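Local coordinates for beta-N-acetylglucosaminidase-like protein Glycoside hydrolase family 20 (Flavobacterium johnsoniae, PDB 6YHH) that probably removes terminal N-acetylhexosamine residues from chitin-derived oligosaccharides, acting as a beta-N-acetylhexosaminidase in bacterial chitin breakdown, at residues V163-D168 with L501-I506. Sequence-based numbering, arbitrary orientation.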
ATOM      1  N   VAL A 163       1.160  -8.574  -5.266  1.00  7.26           N
ATOM      2  CA  VAL A 163       1.104 -10.033  -5.355  1.00  7.30           C
ATOM      3  C   VAL A 163       1.076 -10.613  -3.933  1.00  7.81           C
ATOM      4  O   VAL A 163       0.235 -11.488  -3.619  1.00  8.64           O
ATOM      5  CB  VAL A 163       2.325 -10.556  -6.142  1.00  7.02           C
ATOM      6  CG1 VAL A 163       2.383 -12.082  -6.076  1.00  7.83           C
ATOM      7  CG2 VAL A 163       2.287 -10.064  -7.580  1.00  7.55           C
ATOM      8  N   LYS A 164       1.959 -10.128  -3.053  1.00  8.27           N
ATOM      9  CA  LYS A 164       2.042 -10.641  -1.708  1.00  7.97           C
ATOM     10  C   LYS A 164       0.730 -10.458  -0.939  1.00  7.90           C
ATOM     11  O   LYS A 164       0.222 -11.414  -0.329  1.00  8.45           O
ATOM     12  CB  LYS A 164       3.202 -10.046  -0.920  1.00  8.12           C
ATOM     13  CG  LYS A 164       4.571 -10.534  -1.348  1.00  9.16           C
ATOM     14  CD  LYS A 164       5.653  -9.898  -0.531  1.00 10.38           C
ATOM     15  CE  LYS A 164       6.994 -10.503  -0.795  1.00 11.32           C
ATOM     16  NZ  LYS A 164       8.080 -10.028   0.156  1.00 12.39           N
ATOM     17  N   ARG A 165       0.151  -9.259  -0.956  1.00  8.14           N
ATOM     18  CA  ARG A 165      -1.045  -9.091  -0.132  1.00  8.72           C
ATOM     19  C   ARG A 165      -2.180  -9.907  -0.705  1.00  8.76           C
ATOM     20  O   ARG A 165      -3.130 -10.339   0.042  1.00  9.39           O
ATOM     21  CB  ARG A 165      -1.454  -7.649   0.061  1.00  9.39           C
ATOM     22  CG  ARG A 165      -1.839  -6.863  -1.179  1.00  9.66           C
ATOM     23  CD  ARG A 165      -2.150  -5.419  -0.867  1.00  9.96           C
ATOM     24  NE  ARG A 165      -2.594  -4.664  -2.017  1.00 10.15           N
ATOM     25  CZ  ARG A 165      -1.849  -3.801  -2.727  1.00 11.59           C
ATOM     26  NH1 ARG A 165      -2.337  -3.199  -3.775  1.00 11.61           N
ATOM     27  NH2 ARG A 165      -0.579  -3.564  -2.373  1.00 12.01           N
ATOM     28  N   ASN A 166      -2.241 -10.038  -2.018  1.00  8.85           N
ATOM     29  CA  ASN A 166      -3.306 -10.863  -2.594  1.00  8.21           C
ATOM     30  C   ASN A 166      -3.144 -12.362  -2.232  1.00  8.23           C
ATOM     31  O   ASN A 166      -4.132 -13.035  -2.086  1.00  8.10           O
ATOM     32  CB  ASN A 166      -3.431 -10.574  -4.080  1.00  8.67           C
ATOM     33  CG  ASN A 166      -4.277  -9.338  -4.308  1.00  9.19           C
ATOM     34  OD1 ASN A 166      -3.776  -8.147  -4.326  1.00 11.15           O
ATOM     35  ND2 ASN A 166      -5.542  -9.566  -4.413  1.00  7.85           N
ATOM     36  N   LEU A 167      -1.919 -12.844  -2.115  1.00  7.69           N
ATOM     37  CA  LEU A 167      -1.694 -14.186  -1.631  1.00  8.65           C
ATOM     38  C   LEU A 167      -2.231 -14.284  -0.207  1.00  9.27           C
ATOM     39  O   LEU A 167      -2.882 -15.293   0.149  1.00  9.02           O
ATOM     40  CB  LEU A 167      -0.189 -14.533  -1.674  1.00  9.19           C
ATOM     41  CG  LEU A 167       0.284 -14.813  -3.085  1.00  9.13           C
ATOM     42  CD1 LEU A 167       1.841 -14.824  -3.192  1.00  9.46           C
ATOM     43  CD2 LEU A 167      -0.318 -16.079  -3.671  1.00  9.76           C
ATOM     44  N   ASP A 168      -2.024 -13.261   0.648  1.00  8.64           N
ATOM     45  CA  ASP A 168      -2.636 -13.311   1.993  1.00  9.91           C
ATOM     46  C   ASP A 168      -4.156 -13.368   1.903  1.00  9.31           C
ATOM     47  O   ASP A 168      -4.786 -14.094   2.697  1.00  9.62           O
ATOM     48  CB  ASP A 168      -2.195 -12.114   2.828  1.00 11.10           C
ATOM     49  CG  ASP A 168      -0.717 -12.216   3.249  1.00 12.72           C
ATOM     50  OD1 ASP A 168      -0.401 -13.224   3.934  1.00 15.96           O
ATOM     51  OD2 ASP A 168       0.044 -11.331   2.944  1.00 16.50           O
ATOM     52  N   LEU A 501      -4.728  -7.188   6.039  1.00  8.41           N
ATOM     53  CA  LEU A 501      -3.715  -7.813   5.219  1.00  8.55           C
ATOM     54  C   LEU A 501      -3.189  -6.811   4.148  1.00  9.29           C
ATOM     55  O   LEU A 501      -2.387  -7.172   3.291  1.00 10.47           O
ATOM     56  CB  LEU A 501      -4.359  -9.020   4.491  1.00  9.13           C
ATOM     57  CG  LEU A 501      -4.951 -10.055   5.445  1.00 10.26           C
ATOM     58  CD1 LEU A 501      -5.692 -11.150   4.664  1.00 11.45           C
ATOM     59  CD2 LEU A 501      -3.940 -10.604   6.415  1.00 10.63           C
ATOM     60  N   GLY A 502      -3.588  -5.554   4.243  1.00  8.80           N
ATOM     61  CA  GLY A 502      -3.127  -4.506   3.329  1.00 10.19           C
ATOM     62  C   GLY A 502      -3.994  -4.300   2.122  1.00  9.34           C
ATOM     63  O   GLY A 502      -3.707  -3.435   1.277  1.00  9.38           O
ATOM     64  N   LEU A 503      -5.067  -5.067   1.987  1.00  8.99           N
ATOM     65  CA  LEU A 503      -5.895  -4.920   0.779  1.00  9.15           C
ATOM     66  C   LEU A 503      -6.496  -3.531   0.699  1.00 10.06           C
ATOM     67  O   LEU A 503      -6.917  -2.933   1.702  1.00 10.68           O
ATOM     68  CB  LEU A 503      -7.035  -6.019   0.733  1.00 10.10           C
ATOM     69  CG  LEU A 503      -6.632  -7.405   0.183  1.00 12.27           C
ATOM     70  CD1 LEU A 503      -5.834  -7.525  -1.060  1.00 14.65           C
ATOM     71  CD2 LEU A 503      -5.644  -8.006   1.176  1.00 13.94           C
ATOM     72  N   THR A 504      -6.546  -2.958  -0.490  1.00  8.54           N
ATOM     73  CA  THR A 504      -6.768  -1.515  -0.654  1.00  8.40           C
ATOM     74  C   THR A 504      -8.142  -1.232  -1.175  1.00  8.69           C
ATOM     75  O   THR A 504      -8.441  -0.103  -1.545  1.00  7.87           O
ATOM     76  CB  THR A 504      -5.812  -0.883  -1.674  1.00  7.78           C
ATOM     77  OG1 THR A 504      -6.070  -1.356  -3.016  1.00  7.27           O
ATOM     78  CG2 THR A 504      -4.336  -1.182  -1.367  1.00  7.66           C
ATOM     79  N   HIS A 505      -9.001  -2.243  -1.243  1.00  8.38           N
ATOM     80  CA  HIS A 505     -10.298  -2.052  -1.918  1.00  8.71           C
ATOM     81  C   HIS A 505     -11.151  -0.893  -1.364  1.00  9.25           C
ATOM     82  O   HIS A 505     -11.756  -0.141  -2.116  1.00 10.77           O
ATOM     83  CB  HIS A 505     -11.108  -3.335  -1.973  1.00  8.96           C
ATOM     84  CG  HIS A 505     -11.251  -4.027  -0.666  1.00  8.88           C
ATOM     85  ND1 HIS A 505     -10.163  -4.456   0.061  1.00  9.45           N
ATOM     86  CD2 HIS A 505     -12.350  -4.420   0.029  1.00  9.07           C
ATOM     87  CE1 HIS A 505     -10.585  -5.001   1.184  1.00 10.53           C
ATOM     88  NE2 HIS A 505     -11.912  -5.062   1.152  1.00  9.16           N
ATOM     89  N   ILE A 506     -11.160  -0.722  -0.067  1.00  8.68           N
ATOM     90  CA  ILE A 506     -11.934   0.342   0.581  1.00  9.07           C
ATOM     91  C   ILE A 506     -11.081   1.615   0.617  1.00  9.17           C
ATOM     92  O   ILE A 506     -11.544   2.722   0.252  1.00  9.64           O
ATOM     93  CB  ILE A 506     -12.389  -0.080   2.015  1.00  9.29           C
ATOM     94  CG1 ILE A 506     -13.245  -1.363   1.939  1.00  9.96           C
ATOM     95  CG2 ILE A 506     -13.231   1.016   2.629  1.00  9.61           C
ATOM     96  CD1 ILE A 506     -13.376  -2.092   3.248  1.00 11.61           C
TER
HETATM   97  O   HOH W   1      -4.852  -2.536  -5.165  1.00  6.80           O
HETATM   98  O   HOH W   2      -0.175  -8.662   3.691  1.00 11.12           O
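R165 lies along the 501-506 loop and makes most of the contact from the helix side. Its CG sits in the crowded position between the backbone N and the carbonyl carbon (chi1 62°). From there the chain runs extended to NE. R165 CB meets the carbonyl oxygen of L501, and R165 CD rests 3.3 Å from G502 O. Further out, the methyl of T504 covers one face of the guanidinium, offset toward its rim, with T504 CG2 3.7 Å from R165 NH1. Water 1 lies in the guanidinium plane at its edge. It accepts from R165 NH1 at 2.9 Å and is also bonded to T504 OG1. Salt bridges from NE to D461 and from NH2 to D161 fix the rotation of the group. D461 also accepts from the backbone N of T504, so one carboxylate holds both segments. Helix 160-172 follows the first strand of the TIM-barrel catalytic domain of this GH20 enzyme. The contact sets this barrel helix against the loop that leads from helix 484-497 into helix 507-517. An alanine in place of R165 would probably loosen the loop, since the T504 methyl would lose its guanidinium platform and D461 a charged partner. L503 reaches the helix with both methyls: CD2 lies 3.6 Å from R165 O, while CD1 packs on the amide end of N166. L501 has CG anti to the carbonyl carbon (chi1 -58°), which carries its CD1 to within 3.7 Å of D168 O. Water 2 donates to D168 OD2 and to L501 O, the latter at 2.7 Å. The D168 carboxylate is also held by R223 and Y219. G502 has phi 92°, where a CB would jam against the carbonyl oxygen of L501, which by itself calls for glycine.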